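Local coordinates for protein C-1-tetrahydrofolate synthase, cytoplasmic, putative (Trypanosoma brucei, PDB 4CJX) that probably interconverts folate one-carbon units as an NADP-dependent methylenetetrahydrofolate dehydrogenase and methenyltetrahydrofolate cyclohydrolase, working as a homodimer, at residues K185-L190 / S230-S235; I226-D231 / G245-L250. All coordinates share one frame; numbering follows the deposited sequence.

Contact 1. Residues K185-L190 / S230-S235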
loop_
_atom_site.group_PDB
_atom_site.type_symbol
_atom_site.label_atom_id
_atom_site.label_comp_id
_atom_site.label_asym_id
_atom_site.label_seq_id
_atom_site.Cartn_x
_atom_site.Cartn_y
_atom_site.Cartn_z
ATOM N N LYS B 185 14.218 11.427 7.452
ATOM C CA LYS B 185 14.840 10.424 8.315
ATOM C C LYS B 185 14.741 9.048 7.704
ATOM O O LYS B 185 13.854 8.772 6.873
ATOM C CB LYS B 185 14.163 10.405 9.683
ATOM C CG LYS B 185 14.222 11.727 10.405
ATOM C CD LYS B 185 15.662 12.218 10.547
ATOM C CE LYS B 185 15.730 13.366 11.531
ATOM N NZ LYS B 185 17.137 13.704 11.847
ATOM N N ARG B 186 15.656 8.188 8.108
ATOM C CA ARG B 186 15.621 6.807 7.667
ATOM C C ARG B 186 14.791 5.970 8.647
ATOM O O ARG B 186 15.051 5.966 9.871
ATOM C CB ARG B 186 17.037 6.255 7.546
ATOM C CG ARG B 186 17.917 6.989 6.530
ATOM C CD ARG B 186 17.617 6.541 5.103
ATOM N NE ARG B 186 18.086 5.168 4.866
ATOM C CZ ARG B 186 19.363 4.852 4.671
ATOM N NH1 ARG B 186 20.292 5.796 4.676
ATOM N NH2 ARG B 186 19.711 3.592 4.474
ATOM N N VAL B 187 13.799 5.271 8.102
ATOM C CA VAL B 187 12.860 4.483 8.882
ATOM C C VAL B 187 12.942 3.033 8.454
ATOM O O VAL B 187 12.982 2.761 7.262
ATOM C CB VAL B 187 11.397 4.933 8.672
ATOM C CG1 VAL B 187 10.439 3.954 9.322
ATOM C CG2 VAL B 187 11.164 6.311 9.248
ATOM N N VAL B 188 12.976 2.108 9.426
ATOM C CA VAL B 188 12.763 0.692 9.131
ATOM C C VAL B 188 11.509 0.192 9.829
ATOM O O VAL B 188 11.294 0.441 11.025
ATOM C CB VAL B 188 13.942 -0.252 9.482
ATOM C CG1 VAL B 188 14.312 -0.200 10.942
ATOM C CG2 VAL B 188 13.586 -1.690 9.143
ATOM N N VAL B 189 10.686 -0.492 9.051
ATOM C CA VAL B 189 9.511 -1.170 9.532
ATOM C C VAL B 189 9.818 -2.661 9.347
ATOM O O VAL B 189 10.117 -3.090 8.234
ATOM C CB VAL B 189 8.269 -0.799 8.691
ATOM C CG1 VAL B 189 7.040 -1.529 9.187
ATOM C CG2 VAL B 189 8.002 0.685 8.778
ATOM N N LEU B 190 9.767 -3.428 10.434
ATOM C CA LEU B 190 9.903 -4.875 10.374
ATOM C C LEU B 190 8.491 -5.493 10.439
ATOM O O LEU B 190 7.713 -5.233 11.395
ATOM C CB LEU B 190 10.768 -5.385 11.523
ATOM C CG LEU B 190 12.193 -4.793 11.616
ATOM C CD1 LEU B 190 12.204 -3.550 12.492
ATOM C CD2 LEU B 190 13.246 -5.814 12.092
ATOM N N SER B 230 19.034 3.239 10.770
ATOM C CA SER B 230 17.718 3.810 10.878
ATOM C C SER B 230 17.567 4.770 12.067
ATOM O O SER B 230 17.893 4.431 13.193
ATOM C CB SER B 230 16.663 2.703 10.975
ATOM O OG SER B 230 16.837 1.722 9.969
ATOM N N ASP B 231 17.045 5.960 11.791
ATOM C CA ASP B 231 16.656 6.929 12.808
ATOM C C ASP B 231 15.404 6.527 13.594
ATOM O O ASP B 231 15.202 6.963 14.727
ATOM C CB ASP B 231 16.403 8.286 12.142
ATOM C CG ASP B 231 17.653 8.826 11.425
ATOM O OD1 ASP B 231 18.691 9.027 12.118
ATOM O OD2 ASP B 231 17.596 9.028 10.179
ATOM N N ILE B 232 14.540 5.741 12.960
ATOM C CA ILE B 232 13.303 5.314 13.575
ATOM C C ILE B 232 13.071 3.838 13.277
ATOM O O ILE B 232 13.148 3.416 12.123
ATOM C CB ILE B 232 12.100 6.126 13.061
ATOM C CG1 ILE B 232 12.194 7.575 13.518
ATOM C CG2 ILE B 232 10.801 5.488 13.545
ATOM C CD1 ILE B 232 11.345 8.511 12.684
ATOM N N VAL B 233 12.794 3.069 14.331
ATOM C CA VAL B 233 12.546 1.646 14.201
ATOM C C VAL B 233 11.107 1.324 14.653
ATOM O O VAL B 233 10.734 1.605 15.800
ATOM C CB VAL B 233 13.511 0.799 15.060
ATOM C CG1 VAL B 233 13.112 -0.679 14.980
ATOM C CG2 VAL B 233 14.987 1.011 14.669
ATOM N N VAL B 234 10.327 0.754 13.741
ATOM C CA VAL B 234 9.024 0.237 14.045
ATOM C C VAL B 234 9.013 -1.244 13.785
ATOM O O VAL B 234 8.940 -1.688 12.641
ATOM C CB VAL B 234 7.914 0.870 13.196
ATOM C CG1 VAL B 234 6.583 0.294 13.627
ATOM C CG2 VAL B 234 7.937 2.393 13.342
ATOM N N SER B 235 9.045 -2.011 14.878
ATOM C CA SER B 235 9.087 -3.452 14.797
ATOM C C SER B 235 7.713 -4.077 15.046
ATOM O O SER B 235 7.194 -4.008 16.146
ATOM C CB SER B 235 10.090 -4.029 15.802
ATOM O OG SER B 235 10.492 -5.294 15.322
#

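Contact 2. Residues I226-D231 / G245-L250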
loop_
_atom_site.group_PDB
_atom_site.type_symbol
_atom_site.label_atom_id
_atom_site.label_comp_id
_atom_site.label_asym_id
_atom_site.label_seq_id
_atom_site.Cartn_x
_atom_site.Cartn_y
_atom_site.Cartn_z
ATOM N N ILE B 226 20.384 -2.590 8.170
ATOM C CA ILE B 226 19.303 -1.662 7.963
ATOM C C ILE B 226 18.962 -0.948 9.277
ATOM O O ILE B 226 18.857 0.279 9.310
ATOM C CB ILE B 226 18.105 -2.381 7.290
ATOM C CG1 ILE B 226 18.472 -2.644 5.810
ATOM C CG2 ILE B 226 16.826 -1.527 7.384
ATOM C CD1 ILE B 226 17.641 -3.718 5.126
ATOM N N VAL B 227 18.827 -1.715 10.363
ATOM C CA VAL B 227 18.497 -1.139 11.680
ATOM C C VAL B 227 19.604 -0.147 12.099
ATOM O O VAL B 227 19.309 0.910 12.660
ATOM C CB VAL B 227 18.336 -2.244 12.778
ATOM C CG1 VAL B 227 18.324 -1.651 14.173
ATOM C CG2 VAL B 227 17.083 -3.075 12.545
ATOM N N ARG B 228 20.861 -0.494 11.834
ATOM C CA ARG B 228 22.006 0.353 12.210
ATOM C C ARG B 228 21.933 1.726 11.562
ATOM O O ARG B 228 22.439 2.728 12.091
ATOM C CB ARG B 228 23.329 -0.299 11.801
ATOM C CG ARG B 228 23.815 -1.383 12.741
ATOM C CD ARG B 228 25.162 -1.945 12.296
ATOM N NE ARG B 228 25.471 -3.162 13.045
ATOM C CZ ARG B 228 25.727 -4.360 12.522
ATOM N NH1 ARG B 228 25.770 -4.548 11.204
ATOM N NH2 ARG B 228 25.960 -5.382 13.345
ATOM N N ALA B 229 21.310 1.780 10.397
ATOM C CA ALA B 229 21.238 3.026 9.676
ATOM C C ALA B 229 19.927 3.783 9.951
ATOM O O ALA B 229 19.712 4.861 9.395
ATOM C CB ALA B 229 21.410 2.739 8.186
ATOM N N SER B 230 19.034 3.239 10.770
ATOM C CA SER B 230 17.718 3.810 10.878
ATOM C C SER B 230 17.567 4.770 12.067
ATOM O O SER B 230 17.893 4.431 13.193
ATOM C CB SER B 230 16.663 2.703 10.975
ATOM O OG SER B 230 16.837 1.722 9.969
ATOM N N ASP B 231 17.045 5.960 11.791
ATOM C CA ASP B 231 16.656 6.929 12.808
ATOM C C ASP B 231 15.404 6.527 13.594
ATOM O O ASP B 231 15.202 6.963 14.727
ATOM C CB ASP B 231 16.403 8.286 12.142
ATOM C CG ASP B 231 17.653 8.826 11.425
ATOM O OD1 ASP B 231 18.691 9.027 12.118
ATOM O OD2 ASP B 231 17.596 9.028 10.179
ATOM N N GLY B 245 19.627 -5.053 20.637
ATOM C CA GLY B 245 19.905 -3.729 21.137
ATOM C C GLY B 245 21.101 -3.026 20.534
ATOM O O GLY B 245 21.088 -1.792 20.361
ATOM N N GLU B 246 22.132 -3.808 20.212
ATOM C CA GLU B 246 23.403 -3.251 19.759
ATOM C C GLU B 246 23.300 -2.788 18.312
ATOM O O GLU B 246 24.164 -2.101 17.838
ATOM C CB GLU B 246 24.554 -4.261 19.911
ATOM C CG GLU B 246 24.288 -5.639 19.303
ATOM C CD GLU B 246 23.632 -6.663 20.266
ATOM O OE1 GLU B 246 22.902 -6.283 21.250
ATOM O OE2 GLU B 246 23.840 -7.887 20.005
ATOM N N TRP B 247 22.256 -3.187 17.598
ATOM C CA TRP B 247 22.041 -2.636 16.254
ATOM C C TRP B 247 21.457 -1.232 16.295
ATOM O O TRP B 247 21.505 -0.501 15.313
ATOM C CB TRP B 247 21.079 -3.514 15.471
ATOM C CG TRP B 247 21.476 -4.925 15.328
ATOM C CD1 TRP B 247 22.738 -5.476 15.494
ATOM C CD2 TRP B 247 20.633 -5.977 14.915
ATOM N NE1 TRP B 247 22.689 -6.819 15.243
ATOM C CE2 TRP B 247 21.404 -7.150 14.892
ATOM C CE3 TRP B 247 19.274 -6.046 14.567
ATOM C CZ2 TRP B 247 20.869 -8.372 14.531
ATOM C CZ3 TRP B 247 18.752 -7.253 14.212
ATOM C CH2 TRP B 247 19.544 -8.399 14.186
ATOM N N ILE B 248 20.874 -0.839 17.411
ATOM C CA ILE B 248 20.105 0.407 17.434
ATOM C C ILE B 248 21.052 1.574 17.276
ATOM O O ILE B 248 22.034 1.641 17.993
ATOM C CB ILE B 248 19.335 0.563 18.764
ATOM C CG1 ILE B 248 18.337 -0.590 18.951
ATOM C CG2 ILE B 248 18.629 1.924 18.828
ATOM C CD1 ILE B 248 17.244 -0.683 17.914
ATOM N N LYS B 249 20.727 2.487 16.358
ATOM C CA LYS B 249 21.508 3.691 16.128
ATOM C C LYS B 249 21.344 4.634 17.311
ATOM O O LYS B 249 20.220 4.850 17.816
ATOM C CB LYS B 249 21.039 4.398 14.840
ATOM C CG LYS B 249 21.779 5.696 14.518
ATOM C CD LYS B 249 21.180 6.367 13.301
ATOM C CE LYS B 249 21.780 7.729 13.079
ATOM N NZ LYS B 249 21.457 8.178 11.697
ATOM N N LEU B 250 22.463 5.209 17.745
ATOM C CA LEU B 250 22.468 6.054 18.923
ATOM C C LEU B 250 21.508 7.217 18.694
ATOM O O LEU B 250 21.604 7.920 17.702
ATOM C CB LEU B 250 23.896 6.557 19.247
ATOM C CG LEU B 250 24.937 5.457 19.507
ATOM C CD1 LEU B 250 26.365 5.970 19.573
ATOM C CD2 LEU B 250 24.593 4.763 20.799
HETATM O O HOH W 1 18.363 2.132 14.755
#

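Contact 1. Residues K185-L190 / S230-S235
Arg-186 O takes two backbone N-H groups from the residues leading into strand 232-235. Ile-232 N reaches it at 3.1 Å in the carbonyl plane. The second bond, from Asp-231 N, is bent and weak. Asp-231 OD2 accepts Arg-186 N at 3.0 Å through the anti lone pair, and the N-H points almost straight at it (170°). The torsion that sets CG beside the Asp-231 backbone N (chi1 -60°) turns the carboxylate back to that N-H. Its OD1 pairs with Lys-249. The CB and CD of Lys-185 lie against OD2, the two side chains crossing at about a right angle. From there strands 186-190 and 232-235 run parallel, 9° apart. Val-188 bonds to the partner strand twice, by N to Ile-232 O and by O to Val-234 N at 2.9 Å. Leu-190 N closes the series on Val-234 O. On one face Val-187 CG2 packs on Ile-232 CB at 3.9 Å. On the other, Val-233 meets Val-188 CG1 and Leu-190 CD1. Val-188 CG1 also touches Ser-230 OG, which bonds to Ile-226 O. These are adjacent inner strands of the Rossmann-type NAD(P)-binding domain. The carboxylate thus extends the backbone pairing beyond the strand start, while aliphatic side chains line both faces.

Contact 2. Residues I226-D231 / G245-L250
Lys-249 CG stands opposite its backbone N (chi1 179°), and the rest of the chain is extended. This carries the lysine alongside Arg-228 and Ser-230 toward Asp-231, its CB 3.5 Å from Arg-228 O. Its NZ forms a salt bridge with Asp-231 OD1 at 2.9 Å, arriving from above the carboxylate plane. The two side chains lie side by side and point the same way. With OD2 bonded to Arg-186 N, both carboxylate oxygens have a partner. Apolar packing centres on Trp-247. Its CB touches Val-227 CG1 at 3.6 Å, and that methyl also meets Ile-248 CD1. Here the C-terminal end of helix 220-228 in the Rossmann-type domain meets the loop between strands 232-235 and 253-256, which includes a 3-10 turn at 245-247. The Trp-247 side chain also touches Leu-220, Ile-223 and Ala-224 of the same helix. Arg-228 CA-H points to Trp-247 O, with CA and O 3.3 Å apart. One water joins the backbones: it donates to Val-227 O at 2.6 Å and to Ser-230 O, and accepts from Lys-249 N. Nearby, Ile-226 O takes Ala-229 N and Ser-230 OG from opposite faces of its plane. The bond from Ser-230 OG to Ile-226 O is 2.6 Å long and comes from above the carbonyl plane.

In the fold
Contact 1 belongs to the buried parallel sheet, whereas contact 2 lies farther out and is partly buried. Both include Ser-230 and Asp-231, the turn that leads from helix 220-228 into strand 232-235. Asp-231 links them, with one oxygen serving the neighbouring strand and the other the loop lysine. The helix also packs on the sheet: Ile-226 CG2 lies on Val-188 CG2 at 3.7 Å. Chemistry follows place. Backbone bonds and branched aliphatic side chains dominate in the sheet. In the outer contact the joining is done by a salt bridge, a bridging water and packing of Trp-247 and Ile-248 on Val-227. Arg-186 of contact 1 and Ile-226 of contact 2 both pack against the second subunit.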